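Local atomic coordinates of ORF48 (Lactococcus phage TP901-1, PDB entry 3U6X), a protein that serves as the upper baseplate protein of a lactococcal phage, whose immunoglobulin-like region probably holds the receptor-binding protein on the tail-tip baseplate. Residues Phe2-Glu7 / Leu88-Ser93; Leu6-Asp9 / Gln13-Val16. One frame throughout, in Å; residues are numbered along the deposited sequence.

Interaction 1: residues Phe2-Glu7 / Leu88-Ser93; sequences FKFVLE and LCFKMS
Phe4 and Phe90 meet as an offset stack in the interior of the domain, with ring centroids 4.8 Å apart and planes inclined by 21°. The overlap is partial: the far end of the Phe90 ring, its CZ, hangs over one face of Phe4 near the rim and lies 3.9 Å from Phe4 CD2. Seen from the other partner, Phe4 CE2 sits above the outer part of the Phe90 ring, so each phenyl covers the border of the other and not its centre. Leu6 joins in with one methyl for each ring. Its CD1 approaches Phe90 at a slant, 3.9 Å from Phe90 CD1 and 4.1 Å from Phe90 CB, while its CD2 lies in the plane of the Phe4 ring at the edge, 3.8 Å from Phe4 CE2. Chi1 of Leu6 (-56°) places CG opposite the carbonyl carbon and directs the isobutyl group alongside the stacked pair, and chi2 (170°) then sets the two methyls on their separate rings. Strands 3-8 and 86-92 are not neighbours in the antiparallel sheet; they face one another across the hydrophobic interior of the immunoglobulin-like fold. The CA atoms of Leu6 and Phe90 are 8.8 Å apart, and no hydrogen bond links the segments, so their contact rests on side chains alone. Strand 78-83 contributes Leu79, which touches both Phe4 and Phe90, and Val18 of strand 16-22 packs on Phe90. Phe4 and Leu6 are meanwhile held in place through the backbone, bonded to Val59 and Val57 of strand 56-60.

Interaction 2: residues Leu6-Asp9 / Gln13-Val16; sequences LEHD and QPEV
The backbones of Leu6-Asp9 and Gln13-Val16 run in opposite directions without a hydrogen bond between them, His8 lying opposite Pro14 at a CA separation of 8.6 Å and Leu6 opposite Val16 at 9.2 Å. They are the two sides of the connection from strand 3-8 to strand 16-22 at one end of the immunoglobulin-like fold, where the chain passes across the hydrophobic interior from one layer of strands to the other. The main contact is a CH-pi interaction: the pyrrolidine of Pro14 is set over one face of the His8 imidazole, with CG 3.7 Å from the ring centroid and 10° off the ring normal, hence almost directly above the middle. Pro14 CD is displaced toward the imidazole carbon between the two nitrogens, 3.4 Å from His8 CE1. In His8 a chi1 of 62°, with CG between the backbone N and the carbonyl carbon, swings the imidazole toward the proline, and a chi2 of 88° turns its face to it. A hydrogen bond also restrains the turn of the imidazole, ND1 accepting the backbone N-H of Ser10; this is consistent with ND1 carrying no proton. Met92 of strand 86-92 packs against both His8 and Pro14, and the carbonyl oxygen of Pro14 is bonded to the hydroxyl of Tyr52, which ties the loop to strand 43-53. Two residues further inward the contact is purely aliphatic. Val16 turns both methyls to Leu6, and a single branch of the leucine receives them: Leu6 CD1 lies 3.7 Å from Val16 CG1 and 4.1 Å from Val16 CG2.

How the interactions relate
Interactions 1 and 2 have centres about 8 Å apart and both start from strand 3-8, sharing Leu6 and Glu7. Interaction 2 is local, closed by the short loop that follows this strand, whereas interaction 1 brings in strand 86-92 some eighty residues later. Together they fill successive levels of one buried interior: interaction 1 lies near the centre of the chain and interaction 2 further toward one end. Leu6 spans both, and Met92 bridges the two. The second segments of the two contacts, 88-93 and 13-16, also meet, with a probable hydrogen bond from Ser93 N to Glu15 O (2.9 Å), which links the loop to the end of segment 88-93.

Interaction 1: residues Phe2-Glu7 / Leu88-Ser93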
ATOM      1  N   PHE V   2      22.881 -31.918  50.821  1.00 59.72           N
ATOM      2  CA  PHE V   2      21.884 -31.287  51.694  1.00 59.92           C
ATOM      3  C   PHE V   2      21.959 -29.795  51.351  1.00 62.17           C
ATOM      4  O   PHE V   2      20.936 -29.189  51.044  1.00 62.15           O
ATOM      5  CB  PHE V   2      22.288 -31.498  53.168  1.00 62.61           C
ATOM      6  CG  PHE V   2      21.425 -30.929  54.265  1.00 65.02           C
ATOM      7  CD1 PHE V   2      20.128 -31.380  54.451  1.00 70.05           C
ATOM      8  CD2 PHE V   2      21.969 -30.106  55.239  1.00 67.82           C
ATOM      9  CE1 PHE V   2      19.343 -30.908  55.513  1.00 71.73           C
ATOM     10  CE2 PHE V   2      21.200 -29.676  56.329  1.00 71.38           C
ATOM     11  CZ  PHE V   2      19.888 -30.063  56.446  1.00 70.23           C
ATOM     12  N   LYS V   3      23.188 -29.225  51.336  1.00 56.56           N
ATOM     13  CA  LYS V   3      23.446 -27.837  50.966  1.00 55.45           C
ATOM     14  C   LYS V   3      24.363 -27.823  49.741  1.00 56.75           C
ATOM     15  O   LYS V   3      25.484 -28.326  49.802  1.00 56.29           O
ATOM     16  CB  LYS V   3      24.047 -27.053  52.142  1.00 58.17           C
ATOM     17  CG  LYS V   3      23.767 -25.551  52.112  1.00 71.14           C
ATOM     18  CD  LYS V   3      23.774 -24.983  53.529  1.00 82.58           C
ATOM     19  CE  LYS V   3      23.439 -23.514  53.594  1.00 95.56           C
ATOM     20  NZ  LYS V   3      23.486 -23.023  54.996  1.00109.37           N
ATOM     21  N   PHE V   4      23.838 -27.325  48.604  1.00 50.99           N
ATOM     22  CA  PHE V   4      24.522 -27.261  47.310  1.00 49.37           C
ATOM     23  C   PHE V   4      24.570 -25.818  46.805  1.00 52.14           C
ATOM     24  O   PHE V   4      23.632 -25.052  47.031  1.00 52.10           O
ATOM     25  CB  PHE V   4      23.775 -28.128  46.288  1.00 50.51           C
ATOM     26  CG  PHE V   4      24.615 -28.635  45.146  1.00 51.25           C
ATOM     27  CD1 PHE V   4      25.349 -29.813  45.268  1.00 53.83           C
ATOM     28  CD2 PHE V   4      24.641 -27.965  43.931  1.00 52.77           C
ATOM     29  CE1 PHE V   4      26.124 -30.292  44.203  1.00 54.28           C
ATOM     30  CE2 PHE V   4      25.419 -28.446  42.864  1.00 55.33           C
ATOM     31  CZ  PHE V   4      26.158 -29.601  43.013  1.00 53.26           C
ATOM     32  N   VAL V   5      25.650 -25.456  46.102  1.00 46.90           N
ATOM     33  CA  VAL V   5      25.853 -24.095  45.599  1.00 45.72           C
ATOM     34  C   VAL V   5      25.819 -24.068  44.079  1.00 49.93           C
ATOM     35  O   VAL V   5      26.563 -24.803  43.424  1.00 49.97           O
ATOM     36  CB  VAL V   5      27.161 -23.422  46.128  1.00 48.48           C
ATOM     37  CG1 VAL V   5      27.282 -21.995  45.618  1.00 48.00           C
ATOM     38  CG2 VAL V   5      27.256 -23.428  47.649  1.00 47.97           C
ATOM     39  N   LEU V   6      24.977 -23.191  43.522  1.00 45.79           N
ATOM     40  CA  LEU V   6      24.900 -22.996  42.086  1.00 45.22           C
ATOM     41  C   LEU V   6      25.339 -21.591  41.753  1.00 49.93           C
ATOM     42  O   LEU V   6      24.683 -20.616  42.142  1.00 49.22           O
ATOM     43  CB  LEU V   6      23.498 -23.248  41.534  1.00 44.81           C
ATOM     44  CG  LEU V   6      22.850 -24.601  41.798  1.00 48.49           C
ATOM     45  CD1 LEU V   6      21.381 -24.558  41.396  1.00 48.51           C
ATOM     46  CD2 LEU V   6      23.567 -25.724  41.049  1.00 48.73           C
ATOM     47  N   GLU V   7      26.486 -21.487  41.069  1.00 47.32           N
ATOM     48  CA  GLU V   7      27.022 -20.208  40.616  1.00 47.11           C
ATOM     49  C   GLU V   7      26.306 -19.893  39.317  1.00 48.35           C
ATOM     50  O   GLU V   7      26.047 -20.804  38.531  1.00 47.58           O
ATOM     51  CB  GLU V   7      28.551 -20.270  40.446  1.00 48.83           C
ATOM     52  CG  GLU V   7      29.311 -20.206  41.769  1.00 59.85           C
ATOM     53  CD  GLU V   7      30.831 -20.120  41.729  1.00 84.00           C
ATOM     54  OE1 GLU V   7      31.452 -20.270  42.806  1.00 84.65           O
ATOM     55  OE2 GLU V   7      31.403 -19.896  40.635  1.00 77.34           O
ATOM     56  N   LEU V  88      20.041 -36.291  40.413  1.00 41.02           N
ATOM     57  CA  LEU V  88      19.575 -35.114  41.143  1.00 40.66           C
ATOM     58  C   LEU V  88      19.699 -33.938  40.119  1.00 45.61           C
ATOM     59  O   LEU V  88      20.798 -33.586  39.678  1.00 45.77           O
ATOM     60  CB  LEU V  88      20.392 -34.868  42.423  1.00 40.34           C
ATOM     61  CG  LEU V  88      19.817 -33.837  43.413  1.00 44.64           C
ATOM     62  CD1 LEU V  88      18.481 -34.318  44.031  1.00 44.05           C
ATOM     63  CD2 LEU V  88      20.820 -33.536  44.516  1.00 46.94           C
ATOM     64  N   CYS V  89      18.547 -33.438  39.658  1.00 42.03           N
ATOM     65  CA  CYS V  89      18.438 -32.426  38.608  1.00 41.65           C
ATOM     66  C   CYS V  89      18.138 -31.037  39.151  1.00 44.79           C
ATOM     67  O   CYS V  89      17.166 -30.855  39.887  1.00 43.85           O
ATOM     68  CB  CYS V  89      17.392 -32.881  37.593  1.00 42.14           C
ATOM     69  SG  CYS V  89      17.062 -31.715  36.251  1.00 46.02           S
ATOM     70  N   PHE V  90      18.955 -30.048  38.748  1.00 40.98           N
ATOM     71  CA  PHE V  90      18.802 -28.651  39.150  1.00 40.41           C
ATOM     72  C   PHE V  90      18.413 -27.846  37.927  1.00 44.68           C
ATOM     73  O   PHE V  90      19.169 -27.817  36.961  1.00 44.16           O
ATOM     74  CB  PHE V  90      20.102 -28.097  39.777  1.00 41.90           C
ATOM     75  CG  PHE V  90      20.543 -28.765  41.064  1.00 43.27           C
ATOM     76  CD1 PHE V  90      20.259 -28.190  42.298  1.00 45.45           C
ATOM     77  CD2 PHE V  90      21.270 -29.953  41.037  1.00 45.85           C
ATOM     78  CE1 PHE V  90      20.669 -28.804  43.482  1.00 46.75           C
ATOM     79  CE2 PHE V  90      21.689 -30.569  42.223  1.00 48.99           C
ATOM     80  CZ  PHE V  90      21.391 -29.987  43.441  1.00 46.86           C
ATOM     81  N   LYS V  91      17.212 -27.240  37.938  1.00 41.74           N
ATOM     82  CA  LYS V  91      16.736 -26.434  36.810  1.00 41.80           C
ATOM     83  C   LYS V  91      16.604 -24.997  37.250  1.00 48.28           C
ATOM     84  O   LYS V  91      15.855 -24.704  38.177  1.00 48.68           O
ATOM     85  CB  LYS V  91      15.396 -26.953  36.233  1.00 43.61           C
ATOM     86  CG  LYS V  91      15.466 -28.245  35.396  1.00 52.32           C
ATOM     87  CD  LYS V  91      16.109 -28.042  34.040  1.00 65.60           C
ATOM     88  CE  LYS V  91      15.592 -28.896  32.909  1.00 74.12           C
ATOM     89  NZ  LYS V  91      15.779 -30.348  33.122  1.00 81.59           N
ATOM     90  N   MET V  92      17.375 -24.110  36.632  1.00 46.09           N
ATOM     91  CA  MET V  92      17.330 -22.689  36.936  1.00 46.39           C
ATOM     92  C   MET V  92      16.426 -21.962  35.936  1.00 49.89           C
ATOM     93  O   MET V  92      16.433 -22.244  34.736  1.00 47.92           O
ATOM     94  CB  MET V  92      18.741 -22.102  36.915  1.00 49.36           C
ATOM     95  CG  MET V  92      18.799 -20.647  37.332  1.00 54.05           C
ATOM     96  SD  MET V  92      20.230 -20.296  38.350  1.00 59.85           S
ATOM     97  CE  MET V  92      21.396 -20.349  37.184  1.00 57.09           C
ATOM     98  N   SER V  93      15.646 -21.026  36.443  1.00 49.41           N
ATOM     99  CA  SER V  93      14.773 -20.204  35.626  1.00 51.00           C
ATOM    100  C   SER V  93      15.405 -18.821  35.490  1.00 58.23           C
ATOM    101  O   SER V  93      15.747 -18.198  36.507  1.00 58.55           O
ATOM    102  CB  SER V  93      13.396 -20.080  36.276  1.00 56.25           C
ATOM    103  OG  SER V  93      12.729 -21.330  36.345  1.00 70.15           O
TER

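Interaction 2: residues Leu6-Asp9 / Gln13-Val16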
ATOM      1  N   LEU V   6      24.977 -23.191  43.522  1.00 45.79           N
ATOM      2  CA  LEU V   6      24.900 -22.996  42.086  1.00 45.22           C
ATOM      3  C   LEU V   6      25.339 -21.591  41.753  1.00 49.93           C
ATOM      4  O   LEU V   6      24.683 -20.616  42.142  1.00 49.22           O
ATOM      5  CB  LEU V   6      23.498 -23.248  41.534  1.00 44.81           C
ATOM      6  CG  LEU V   6      22.850 -24.601  41.798  1.00 48.49           C
ATOM      7  CD1 LEU V   6      21.381 -24.558  41.396  1.00 48.51           C
ATOM      8  CD2 LEU V   6      23.567 -25.724  41.049  1.00 48.73           C
ATOM      9  N   GLU V   7      26.486 -21.487  41.069  1.00 47.32           N
ATOM     10  CA  GLU V   7      27.022 -20.208  40.616  1.00 47.11           C
ATOM     11  C   GLU V   7      26.306 -19.893  39.317  1.00 48.35           C
ATOM     12  O   GLU V   7      26.047 -20.804  38.531  1.00 47.58           O
ATOM     13  CB  GLU V   7      28.551 -20.270  40.446  1.00 48.83           C
ATOM     14  CG  GLU V   7      29.311 -20.206  41.769  1.00 59.85           C
ATOM     15  CD  GLU V   7      30.831 -20.120  41.729  1.00 84.00           C
ATOM     16  OE1 GLU V   7      31.452 -20.270  42.806  1.00 84.65           O
ATOM     17  OE2 GLU V   7      31.403 -19.896  40.635  1.00 77.34           O
ATOM     18  N   HIS V   8      25.897 -18.639  39.117  1.00 43.51           N
ATOM     19  CA  HIS V   8      25.144 -18.272  37.906  1.00 42.26           C
ATOM     20  C   HIS V   8      25.501 -16.924  37.259  1.00 49.79           C
ATOM     21  O   HIS V   8      26.315 -16.184  37.791  1.00 50.41           O
ATOM     22  CB  HIS V   8      23.640 -18.373  38.167  1.00 41.15           C
ATOM     23  CG  HIS V   8      23.143 -17.455  39.232  1.00 42.95           C
ATOM     24  ND1 HIS V   8      22.752 -16.166  38.940  1.00 44.40           N
ATOM     25  CD2 HIS V   8      23.007 -17.659  40.555  1.00 43.37           C
ATOM     26  CE1 HIS V   8      22.403 -15.618  40.094  1.00 42.73           C
ATOM     27  NE2 HIS V   8      22.528 -16.478  41.091  1.00 42.90           N
ATOM     28  N   ASP V   9      24.904 -16.617  36.095  1.00 48.03           N
ATOM     29  CA  ASP V   9      25.195 -15.382  35.345  1.00 48.37           C
ATOM     30  C   ASP V   9      24.273 -14.187  35.618  1.00 51.47           C
ATOM     31  O   ASP V   9      24.506 -13.107  35.067  1.00 51.48           O
ATOM     32  CB  ASP V   9      25.271 -15.664  33.834  1.00 50.75           C
ATOM     33  CG  ASP V   9      24.015 -16.222  33.166  1.00 67.23           C
ATOM     34  OD1 ASP V   9      24.106 -16.632  31.980  1.00 69.78           O
ATOM     35  OD2 ASP V   9      22.936 -16.229  33.816  1.00 72.01           O
ATOM     36  N   GLN V  13      17.968 -13.028  41.619  1.00 44.44           N
ATOM     37  CA  GLN V  13      17.735 -14.223  42.421  1.00 43.58           C
ATOM     38  C   GLN V  13      16.938 -15.243  41.619  1.00 47.20           C
ATOM     39  O   GLN V  13      15.727 -15.370  41.831  1.00 47.16           O
ATOM     40  CB  GLN V  13      17.050 -13.883  43.771  1.00 44.24           C
ATOM     41  CG  GLN V  13      17.866 -12.985  44.694  1.00 39.73           C
ATOM     42  CD  GLN V  13      17.776 -11.547  44.303  1.00 46.92           C
ATOM     43  OE1 GLN V  13      16.698 -11.026  44.007  1.00 42.85           O
ATOM     44  NE2 GLN V  13      18.917 -10.898  44.244  1.00 35.87           N
ATOM     45  N   PRO V  14      17.591 -15.982  40.693  1.00 43.11           N
ATOM     46  CA  PRO V  14      16.853 -16.949  39.868  1.00 43.22           C
ATOM     47  C   PRO V  14      16.220 -18.093  40.633  1.00 49.39           C
ATOM     48  O   PRO V  14      16.820 -18.603  41.569  1.00 49.39           O
ATOM     49  CB  PRO V  14      17.909 -17.447  38.881  1.00 44.50           C
ATOM     50  CG  PRO V  14      19.174 -17.185  39.514  1.00 48.33           C
ATOM     51  CD  PRO V  14      19.007 -15.937  40.292  1.00 44.12           C
ATOM     52  N   GLU V  15      14.984 -18.458  40.263  1.00 47.41           N
ATOM     53  CA  GLU V  15      14.264 -19.567  40.877  1.00 47.45           C
ATOM     54  C   GLU V  15      14.950 -20.879  40.484  1.00 49.52           C
ATOM     55  O   GLU V  15      15.385 -21.045  39.339  1.00 48.52           O
ATOM     56  CB  GLU V  15      12.808 -19.587  40.415  1.00 49.59           C
ATOM     57  CG  GLU V  15      11.793 -19.458  41.536  1.00 70.78           C
ATOM     58  CD  GLU V  15      11.877 -20.488  42.651  1.00109.50           C
ATOM     59  OE1 GLU V  15      12.416 -20.134  43.726  1.00116.82           O
ATOM     60  OE2 GLU V  15      11.387 -21.628  42.465  1.00107.45           O
ATOM     61  N   VAL V  16      15.093 -21.779  41.460  1.00 45.02           N
ATOM     62  CA  VAL V  16      15.719 -23.080  41.257  1.00 43.85           C
ATOM     63  C   VAL V  16      14.701 -24.135  41.673  1.00 44.83           C
ATOM     64  O   VAL V  16      14.053 -24.017  42.722  1.00 42.60           O
ATOM     65  CB  VAL V  16      17.073 -23.226  42.027  1.00 48.11           C
ATOM     66  CG1 VAL V  16      17.689 -24.611  41.835  1.00 47.73           C
ATOM     67  CG2 VAL V  16      18.067 -22.154  41.603  1.00 47.91           C
TER